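PDB 4N0P: pilus assembly protein CpaE from Caulobacter crescentus, which probably binds and hydrolyses ATP as a full-length pilus assembly protein, this chain being its receiver-like domain rather than the whole molecule. Local coordinates for residues 66-71 against 93-98; 25-31 against 74-80. All blocks are in the same frame, centred on the assembly; numbering follows the deposited sequence. Where two conformers were deposited one is given.

Overall arrangement
Both contacts involve the chain leading into or along strand 74-77 of a five-stranded parallel sheet with strand order 2-1-3-4-5. Contact 2 lies inside the domain, its centre about 6 Å from that of the chain, and joins strand 74-77 to strand 24-28. Contact 1 lies nearer the periphery, about 15 Å from the chain centre, and joins the loop entering strand 74-77 to the turn leaving helix 83-94. The two centres are about 14 Å apart. Tyr-66 links them, its OH making a probable hydrogen bond of 2.8 Å to His-26 ND1. Glu-78 sits at the other end of strand 74-77, where receiver domains usually carry their phosphoacceptor aspartate.

Contact 1: residues 66-71 against 93-98; sequences YQNQPT and LAQVCD
Tyr-66 and Thr-71 bring the loop after helix 58-65 against the turn at the C-terminal side of helix 83-94, with CA of Tyr-66 6.0 Å from CA of Val-96 and CA of Thr-71 5.8 Å from CA of Asp-98. Residues 93-98 bend through a type I turn from Ala-94 to Cys-97, which presents Val-96 to the loop. Its CG2 packs chiefly on Tyr-66 CB, at 3.8 Å, while CG1 meets the amide end of Gln-67, 3.6 Å from NE2. The Gln-67 chain is bent at chi2 and crosses Val-96 at about a right angle, and its NE2 hydrogen-bonds to Val-63 O in the preceding helix. Leu-93 runs alongside Tyr-66, its CD1 approaching the ring obliquely, and also touches Leu-59 and Val-63.

Thr-71 and Asp-98 exchange hydrogen bonds, one of them weak. The Asp-98 amide donates a nearly straight bond to Thr-71 OG1 (2.9 Å, 163°), and the Thr-71 amide returns the weak one to Asp-98 OD2 (3.1 Å). The threonine torsion (chi1 49°) sets OG1 between its own N and carbonyl carbon, turned to the Asp-98 amide, and sends CG2 over one face of the Tyr-66 ring, offset toward its rim. A water bridges the pair, donating to Thr-71 O at 2.8 Å and to Asp-98 OD2 at 2.6 Å. Thr-71 OG1 is also hydrogen-bonded to Thr-101 OG1. One hydroxyl therefore ties together the loop before strand 74-77, the residue just after the turn and the approach to strand 102-107, while Tyr-66, Leu-93 and Val-96 supply the apolar part of the contact.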
ATOM      1  N   TYR A  66       6.582  11.305   6.465  1.00 23.53           N
ATOM      2  CA  TYR A  66       7.669  10.519   7.054  1.00 23.55           C
ATOM      3  C   TYR A  66       9.000  11.261   7.181  1.00 29.64           C
ATOM      4  O   TYR A  66       9.982  10.683   7.641  1.00 27.04           O
ATOM      5  CB  TYR A  66       7.832   9.185   6.315  1.00 22.89           C
ATOM      6  CG  TYR A  66       6.577   8.330   6.425  1.00 19.89           C
ATOM      7  CD1 TYR A  66       6.068   7.951   7.674  1.00 20.19           C
ATOM      8  CD2 TYR A  66       5.904   7.898   5.286  1.00 20.54           C
ATOM      9  CE1 TYR A  66       4.913   7.165   7.783  1.00 20.11           C
ATOM     10  CE2 TYR A  66       4.729   7.130   5.384  1.00 20.67           C
ATOM     11  CZ  TYR A  66       4.245   6.769   6.634  1.00 21.20           C
ATOM     12  OH  TYR A  66       3.116   5.998   6.738  1.00 21.28           O
ATOM     13  N   GLN A  67       9.013  12.571   6.855  1.00 31.09           N
ATOM     14  CA  GLN A  67      10.216  13.376   7.081  1.00 32.65           C
ATOM     15  C   GLN A  67      10.457  13.469   8.578  1.00 42.47           C
ATOM     16  O   GLN A  67      11.601  13.371   9.020  1.00 45.26           O
ATOM     17  CB  GLN A  67      10.068  14.787   6.480  1.00 33.50           C
ATOM     18  CG  GLN A  67       9.965  14.812   4.952  1.00 35.59           C
ATOM     19  CD  GLN A  67      11.115  14.137   4.255  1.00 46.07           C
ATOM     20  OE1 GLN A  67      12.293  14.358   4.581  1.00 43.47           O
ATOM     21  NE2 GLN A  67      10.792  13.272   3.294  1.00 32.81           N
ATOM     22  N   ASN A  68       9.355  13.584   9.345  1.00 39.93           N
ATOM     23  CA  ASN A  68       9.338  13.719  10.798  1.00 41.34           C
ATOM     24  C   ASN A  68       8.769  12.494  11.578  1.00 43.27           C
ATOM     25  O   ASN A  68       9.140  12.333  12.745  1.00 45.22           O
ATOM     26  CB  ASN A  68       8.568  14.968  11.187  1.00 49.96           C
ATOM     27  CG  ASN A  68       7.213  15.105  10.536  1.00 84.54           C
ATOM     28  OD1 ASN A  68       6.243  14.468  10.947  1.00 83.21           O
ATOM     29  ND2 ASN A  68       7.111  15.974   9.532  1.00 76.27           N
ATOM     30  N   GLN A  69       7.894  11.652  10.978  1.00 34.04           N
ATOM     31  CA  GLN A  69       7.370  10.474  11.682  1.00 31.38           C
ATOM     32  C   GLN A  69       8.031   9.167  11.179  1.00 28.46           C
ATOM     33  O   GLN A  69       8.352   9.059   9.989  1.00 26.58           O
ATOM     34  CB  GLN A  69       5.837  10.333  11.545  1.00 32.82           C
ATOM     35  CG  GLN A  69       4.986  11.246  12.421  1.00 34.65           C
ATOM     36  CD  GLN A  69       5.098  10.990  13.905  1.00 43.83           C
ATOM     37  OE1 GLN A  69       5.811  11.693  14.616  1.00 40.73           O
ATOM     38  NE2 GLN A  69       4.373  10.013  14.408  1.00 35.98           N
ATOM     39  N   PRO A  70       8.202   8.151  12.047  1.00 24.59           N
ATOM     40  CA  PRO A  70       8.736   6.863  11.550  1.00 24.86           C
ATOM     41  C   PRO A  70       7.687   6.098  10.731  1.00 24.88           C
ATOM     42  O   PRO A  70       6.473   6.338  10.888  1.00 23.66           O
ATOM     43  CB  PRO A  70       9.084   6.105  12.825  1.00 27.01           C
ATOM     44  CG  PRO A  70       8.086   6.611  13.851  1.00 30.95           C
ATOM     45  CD  PRO A  70       7.881   8.089  13.492  1.00 26.65           C
ATOM     46  N   THR A  71       8.153   5.213   9.811  1.00 19.09           N
ATOM     47  CA  THR A  71       7.212   4.472   8.977  1.00 19.28           C
ATOM     48  C   THR A  71       6.609   3.269   9.757  1.00 22.30           C
ATOM     49  O   THR A  71       7.321   2.644  10.570  1.00 20.91           O
ATOM     50  CB  THR A  71       7.860   4.010   7.670  1.00 20.27           C
ATOM     51  OG1 THR A  71       9.097   3.380   7.968  1.00 21.25           O
ATOM     52  CG2 THR A  71       8.112   5.159   6.689  1.00 23.04           C
ATOM     53  N   LEU A  93      10.596   8.500  -1.007  1.00 29.47           N
ATOM     54  CA  LEU A  93       9.996   7.717   0.080  1.00 29.03           C
ATOM     55  C   LEU A  93      11.016   6.739   0.652  1.00 32.49           C
ATOM     56  O   LEU A  93      11.123   6.627   1.873  1.00 31.60           O
ATOM     57  CB  LEU A  93       8.741   6.953  -0.406  1.00 28.61           C
ATOM     58  CG  LEU A  93       7.984   6.134   0.640  1.00 33.04           C
ATOM     59  CD1 LEU A  93       7.386   7.025   1.711  1.00 34.65           C
ATOM     60  CD2 LEU A  93       6.892   5.274  -0.003  1.00 30.31           C
ATOM     61  N   ALA A  94      11.784   6.071  -0.217  1.00 31.22           N
ATOM     62  CA  ALA A  94      12.794   5.078   0.211  1.00 32.24           C
ATOM     63  C   ALA A  94      13.808   5.688   1.165  1.00 36.15           C
ATOM     64  O   ALA A  94      14.262   5.002   2.072  1.00 36.76           O
ATOM     65  CB  ALA A  94      13.506   4.480  -0.997  1.00 33.39           C
ATOM     66  N   GLN A  95      14.104   6.991   1.014  1.00 32.87           N
ATOM     67  CA  GLN A  95      15.065   7.689   1.879  1.00 33.64           C
ATOM     68  C   GLN A  95      14.567   7.843   3.320  1.00 37.42           C
ATOM     69  O   GLN A  95      15.385   8.017   4.216  1.00 37.59           O
ATOM     70  CB  GLN A  95      15.390   9.080   1.311  1.00 35.84           C
ATOM     71  CG  GLN A  95      16.131   9.054  -0.025  1.00 53.86           C
ATOM     72  CD  GLN A  95      16.533  10.442  -0.434  1.00 80.03           C
ATOM     73  OE1 GLN A  95      15.693  11.323  -0.638  1.00 78.19           O
ATOM     74  NE2 GLN A  95      17.837  10.691  -0.488  1.00 74.38           N
ATOM     75  N   VAL A  96      13.244   7.788   3.551  1.00 31.26           N
ATOM     76  CA  VAL A  96      12.671   7.979   4.890  1.00 31.42           C
ATOM     77  C   VAL A  96      11.961   6.693   5.385  1.00 37.83           C
ATOM     78  O   VAL A  96      11.169   6.751   6.330  1.00 39.45           O
ATOM     79  CB  VAL A  96      11.720   9.223   4.952  1.00 35.09           C
ATOM     80  CG1 VAL A  96      12.523  10.526   4.893  1.00 35.23           C
ATOM     81  CG2 VAL A  96      10.657   9.187   3.844  1.00 34.43           C
ATOM     82  N   CYS A  97      12.268   5.553   4.752  1.00 34.50           N
ATOM     83  CA  CYS A  97      11.663   4.285   5.141  0.70 34.80           C
ATOM     84  C   CYS A  97      12.534   3.552   6.101  1.00 37.36           C
ATOM     85  O   CYS A  97      13.743   3.383   5.899  1.00 37.99           O
ATOM     86  CB  CYS A  97      11.344   3.426   3.931  0.70 35.45           C
ATOM     87  SG  CYS A  97       9.708   3.745   3.242  0.70 38.94           S
ATOM     88  N   ASP A  98      11.915   3.118   7.161  1.00 30.26           N
ATOM     89  CA  ASP A  98      12.610   2.416   8.196  1.00 28.89           C
ATOM     90  C   ASP A  98      12.790   0.947   7.722  1.00 25.60           C
ATOM     91  O   ASP A  98      11.955   0.481   6.933  1.00 22.82           O
ATOM     92  CB  ASP A  98      11.811   2.619   9.484  1.00 32.45           C
ATOM     93  CG  ASP A  98      11.634   4.133   9.804  1.00 49.40           C
ATOM     94  OD1 ASP A  98      12.170   4.983   9.037  1.00 50.65           O
ATOM     95  OD2 ASP A  98      11.008   4.457  10.831  1.00 54.81           O
TER
HETATM   96  O   HOH W   1       9.715   2.583  12.102  1.00 32.65           O

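Contact 2: residues 25-31 against 74-80; sequences IHAFCAR and LVMVETL
Glu-78 reaches back to Ala-30 and Arg-31 because its CG stands opposite the backbone N (chi1 -176°) and the chain stays extended beyond it, carrying the carboxylate across to residues 25-31. There OE1 takes two amides from the same face of its plane: Ala-30 N at 2.7 Å on the anti side, and Arg-31 N at 2.9 Å from well above the plane. The double grip fixes the loop just before helix 32-42, where Arg-31 is the N-cap residue. OE2 is hydrogen-bonded to Thr-34 OG1 within that helix. It also lies at the edge of the Arg-31 guanidinium in a long salt bridge, 3.7 Å from NE, with the two planes turned 75° apart. Leu-80 CD2 sits over the centre of one guanidinium face, 3.4 Å above its plane, and the leucine's CG packs on Ala-30 CB.

Before these loops, strands 25-28 and 74-77 run parallel, 13° apart. His-26 N donates to Leu-74 O (3.0 Å), Met-76 N to His-26 O (2.8 Å) and Phe-28 N to Met-76 O (2.8 Å); the last pair, Glu-78 N and Phe-28 O, is weak. On one sheet face Ile-25 lies beside Leu-74, with its CG2 branch against Met-76 SD, and Ala-27 meets Met-76 CB to CB. The other face carries Phe-28 and Val-77, which pack on helix 58-65, Phe-28 also making an edge-to-face contact with Tyr-65. The parallel sheet of order 2-1-3-4-5 is that of receiver domains; Glu-78 probably occupies the usual aspartate position and Cys-29 and Ala-30 that of the acidic pair, the carboxylate being taken up by two amides and Thr-34.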
ATOM      1  N   ILE A  25      -0.851  -0.177   9.465  1.00 18.32           N
ATOM      2  CA  ILE A  25      -0.919   0.113   8.043  1.00 17.99           C
ATOM      3  C   ILE A  25      -1.284   1.575   7.847  1.00 20.41           C
ATOM      4  O   ILE A  25      -2.282   2.006   8.408  1.00 22.58           O
ATOM      5  CB  ILE A  25      -1.972  -0.774   7.292  1.00 21.40           C
ATOM      6  CG1 ILE A  25      -1.731  -2.290   7.461  1.00 22.13           C
ATOM      7  CG2 ILE A  25      -2.073  -0.353   5.792  1.00 22.53           C
ATOM      8  CD1 ILE A  25      -2.951  -3.183   6.968  1.00 22.33           C
ATOM      9  N   HIS A  26      -0.514   2.320   7.068  1.00 18.53           N
ATOM     10  CA  HIS A  26      -0.861   3.701   6.709  1.00 18.18           C
ATOM     11  C   HIS A  26      -1.132   3.719   5.229  1.00 23.28           C
ATOM     12  O   HIS A  26      -0.239   3.362   4.451  1.00 22.39           O
ATOM     13  CB  HIS A  26       0.254   4.700   7.055  1.00 18.97           C
ATOM     14  CG  HIS A  26       0.482   4.927   8.523  1.00 21.81           C
ATOM     15  ND1 HIS A  26       1.512   5.749   8.964  1.00 22.84           N
ATOM     16  CD2 HIS A  26      -0.176   4.420   9.595  1.00 23.03           C
ATOM     17  CE1 HIS A  26       1.462   5.696  10.288  1.00 22.88           C
ATOM     18  NE2 HIS A  26       0.448   4.927  10.715  1.00 23.04           N
ATOM     19  N   ALA A  27      -2.363   4.095   4.822  1.00 18.67           N
ATOM     20  CA  ALA A  27      -2.671   4.130   3.407  1.00 18.57           C
ATOM     21  C   ALA A  27      -2.833   5.596   2.991  1.00 21.97           C
ATOM     22  O   ALA A  27      -3.644   6.311   3.556  1.00 23.44           O
ATOM     23  CB  ALA A  27      -3.949   3.321   3.125  1.00 20.05           C
ATOM     24  N   PHE A  28      -2.025   6.055   2.066  1.00 17.85           N
ATOM     25  CA  PHE A  28      -2.103   7.433   1.538  1.00 19.17           C
ATOM     26  C   PHE A  28      -2.703   7.326   0.185  1.00 25.36           C
ATOM     27  O   PHE A  28      -1.994   6.982  -0.764  1.00 23.40           O
ATOM     28  CB  PHE A  28      -0.705   8.096   1.483  1.00 20.52           C
ATOM     29  CG  PHE A  28      -0.134   8.421   2.836  1.00 20.78           C
ATOM     30  CD1 PHE A  28       0.544   7.456   3.574  1.00 22.62           C
ATOM     31  CD2 PHE A  28      -0.216   9.710   3.353  1.00 23.01           C
ATOM     32  CE1 PHE A  28       1.057   7.755   4.833  1.00 23.22           C
ATOM     33  CE2 PHE A  28       0.309  10.007   4.604  1.00 26.47           C
ATOM     34  CZ  PHE A  28       0.931   9.022   5.343  1.00 25.54           C
ATOM     35  N   CYS A  29      -4.029   7.533   0.097  1.00 26.68           N
ATOM     36  CA  CYS A  29      -4.783   7.393  -1.161  1.00 27.53           C
ATOM     37  C   CYS A  29      -4.881   8.705  -1.897  1.00 31.56           C
ATOM     38  O   CYS A  29      -4.848   9.773  -1.292  1.00 31.61           O
ATOM     39  CB  CYS A  29      -6.173   6.818  -0.903  1.00 28.28           C
ATOM     40  SG  CYS A  29      -6.173   5.356   0.162  1.00 32.25           S
ATOM     41  N   ALA A  30      -5.081   8.609  -3.191  1.00 28.03           N
ATOM     42  CA  ALA A  30      -5.250   9.789  -4.048  1.00 28.24           C
ATOM     43  C   ALA A  30      -6.622   9.771  -4.712  1.00 33.25           C
ATOM     44  O   ALA A  30      -7.058  10.806  -5.242  1.00 33.71           O
ATOM     45  CB  ALA A  30      -4.149   9.824  -5.109  1.00 29.33           C
ATOM     46  N   ARG A  31      -7.303   8.596  -4.714  1.00 27.74           N
ATOM     47  CA  ARG A  31      -8.619   8.438  -5.338  1.00 26.15           C
ATOM     48  C   ARG A  31      -9.662   8.026  -4.307  1.00 28.58           C
ATOM     49  O   ARG A  31      -9.386   7.139  -3.490  1.00 25.03           O
ATOM     50  CB  ARG A  31      -8.578   7.409  -6.476  1.00 26.14           C
ATOM     51  CG  ARG A  31      -7.676   7.837  -7.613  1.00 34.86           C
ATOM     52  CD  ARG A  31      -7.503   6.763  -8.658  1.00 49.72           C
ATOM     53  NE  ARG A  31      -6.246   6.964  -9.391  1.00 65.77           N
ATOM     54  CZ  ARG A  31      -6.100   7.738 -10.467  1.00 87.50           C
ATOM     55  NH1 ARG A  31      -7.145   8.380 -10.980  1.00 78.24           N
ATOM     56  NH2 ARG A  31      -4.914   7.856 -11.052  1.00 73.68           N
ATOM     57  N   LEU A  74       3.453  -1.309   7.262  1.00 17.47           N
ATOM     58  CA  LEU A  74       3.070  -1.309   5.870  1.00 18.13           C
ATOM     59  C   LEU A  74       2.577   0.069   5.448  1.00 20.36           C
ATOM     60  O   LEU A  74       1.751   0.664   6.147  1.00 20.52           O
ATOM     61  CB  LEU A  74       1.958  -2.377   5.629  1.00 19.31           C
ATOM     62  CG  LEU A  74       1.360  -2.432   4.207  1.00 25.98           C
ATOM     63  CD1 LEU A  74       2.385  -2.885   3.217  1.00 28.03           C
ATOM     64  CD2 LEU A  74       0.205  -3.411   4.128  1.00 32.00           C
ATOM     65  N   VAL A  75       3.127   0.579   4.357  1.00 17.00           N
ATOM     66  CA  VAL A  75       2.752   1.870   3.763  1.00 17.94           C
ATOM     67  C   VAL A  75       2.098   1.566   2.417  1.00 22.77           C
ATOM     68  O   VAL A  75       2.725   0.942   1.553  1.00 21.04           O
ATOM     69  CB  VAL A  75       3.957   2.835   3.614  1.00 22.59           C
ATOM     70  CG1 VAL A  75       3.532   4.113   2.876  1.00 23.89           C
ATOM     71  CG2 VAL A  75       4.548   3.193   4.980  1.00 22.07           C
ATOM     72  N   MET A  76       0.845   1.982   2.237  1.00 19.05           N
ATOM     73  CA  MET A  76       0.145   1.803   0.959  1.00 18.49           C
ATOM     74  C   MET A  76       0.036   3.170   0.307  1.00 21.94           C
ATOM     75  O   MET A  76      -0.338   4.137   0.981  1.00 21.26           O
ATOM     76  CB  MET A  76      -1.253   1.188   1.170  1.00 21.58           C
ATOM     77  CG  MET A  76      -1.217  -0.194   1.764  1.00 26.15           C
ATOM     78  SD  MET A  76      -2.890  -0.919   1.887  1.00 30.87           S
ATOM     79  CE  MET A  76      -3.252  -1.216   0.224  1.00 27.86           C
ATOM     80  N   VAL A  77       0.467   3.297  -0.955  1.00 19.20           N
ATOM     81  CA  VAL A  77       0.487   4.617  -1.592  1.00 19.35           C
ATOM     82  C   VAL A  77      -0.151   4.590  -2.975  1.00 23.89           C
ATOM     83  O   VAL A  77      -0.161   3.574  -3.667  1.00 23.27           O
ATOM     84  CB  VAL A  77       1.910   5.220  -1.669  1.00 21.92           C
ATOM     85  CG1 VAL A  77       2.455   5.558  -0.278  1.00 21.50           C
ATOM     86  CG2 VAL A  77       2.862   4.297  -2.438  1.00 21.44           C
ATOM     87  N   GLU A  78      -0.591   5.774  -3.418  1.00 21.79           N
ATOM     88  CA  GLU A  78      -1.206   5.939  -4.721  1.00 21.17           C
ATOM     89  C   GLU A  78      -0.893   7.351  -5.205  1.00 26.29           C
ATOM     90  O   GLU A  78      -0.714   8.254  -4.385  1.00 26.04           O
ATOM     91  CB  GLU A  78      -2.717   5.728  -4.544  1.00 21.94           C
ATOM     92  CG  GLU A  78      -3.572   5.756  -5.776  1.00 24.67           C
ATOM     93  CD  GLU A  78      -5.057   5.650  -5.497  1.00 42.12           C
ATOM     94  OE1 GLU A  78      -5.532   6.272  -4.516  1.00 32.46           O
ATOM     95  OE2 GLU A  78      -5.750   4.957  -6.278  1.00 32.34           O
ATOM     96  N   THR A  79      -0.818   7.550  -6.514  1.00 26.55           N
ATOM     97  CA  THR A  79      -0.609   8.903  -7.062  1.00 28.18           C
ATOM     98  C   THR A  79      -1.541   9.115  -8.262  1.00 33.96           C
ATOM     99  O   THR A  79      -1.879   8.146  -8.934  1.00 32.94           O
ATOM    100  CB  THR A  79       0.870   9.145  -7.431  1.00 37.43           C
ATOM    101  OG1 THR A  79       1.001  10.489  -7.922  1.00 43.51           O
ATOM    102  CG2 THR A  79       1.390   8.168  -8.486  1.00 35.35           C
ATOM    103  N   LEU A  80      -1.919  10.368  -8.549  1.00 34.65           N
ATOM    104  CA  LEU A  80      -2.701  10.688  -9.753  1.00 36.28           C
ATOM    105  C   LEU A  80      -1.795  11.147 -10.916  1.00 43.03           C
ATOM    106  O   LEU A  80      -2.293  11.416 -12.009  1.00 43.34           O
ATOM    107  CB  LEU A  80      -3.678  11.844  -9.440  1.00 36.88           C
ATOM    108  CG  LEU A  80      -4.745  11.641  -8.375  1.00 41.61           C
ATOM    109  CD1 LEU A  80      -5.193  12.986  -7.816  1.00 43.14           C
ATOM    110  CD2 LEU A  80      -5.929  10.924  -8.944  1.00 41.23           C
TER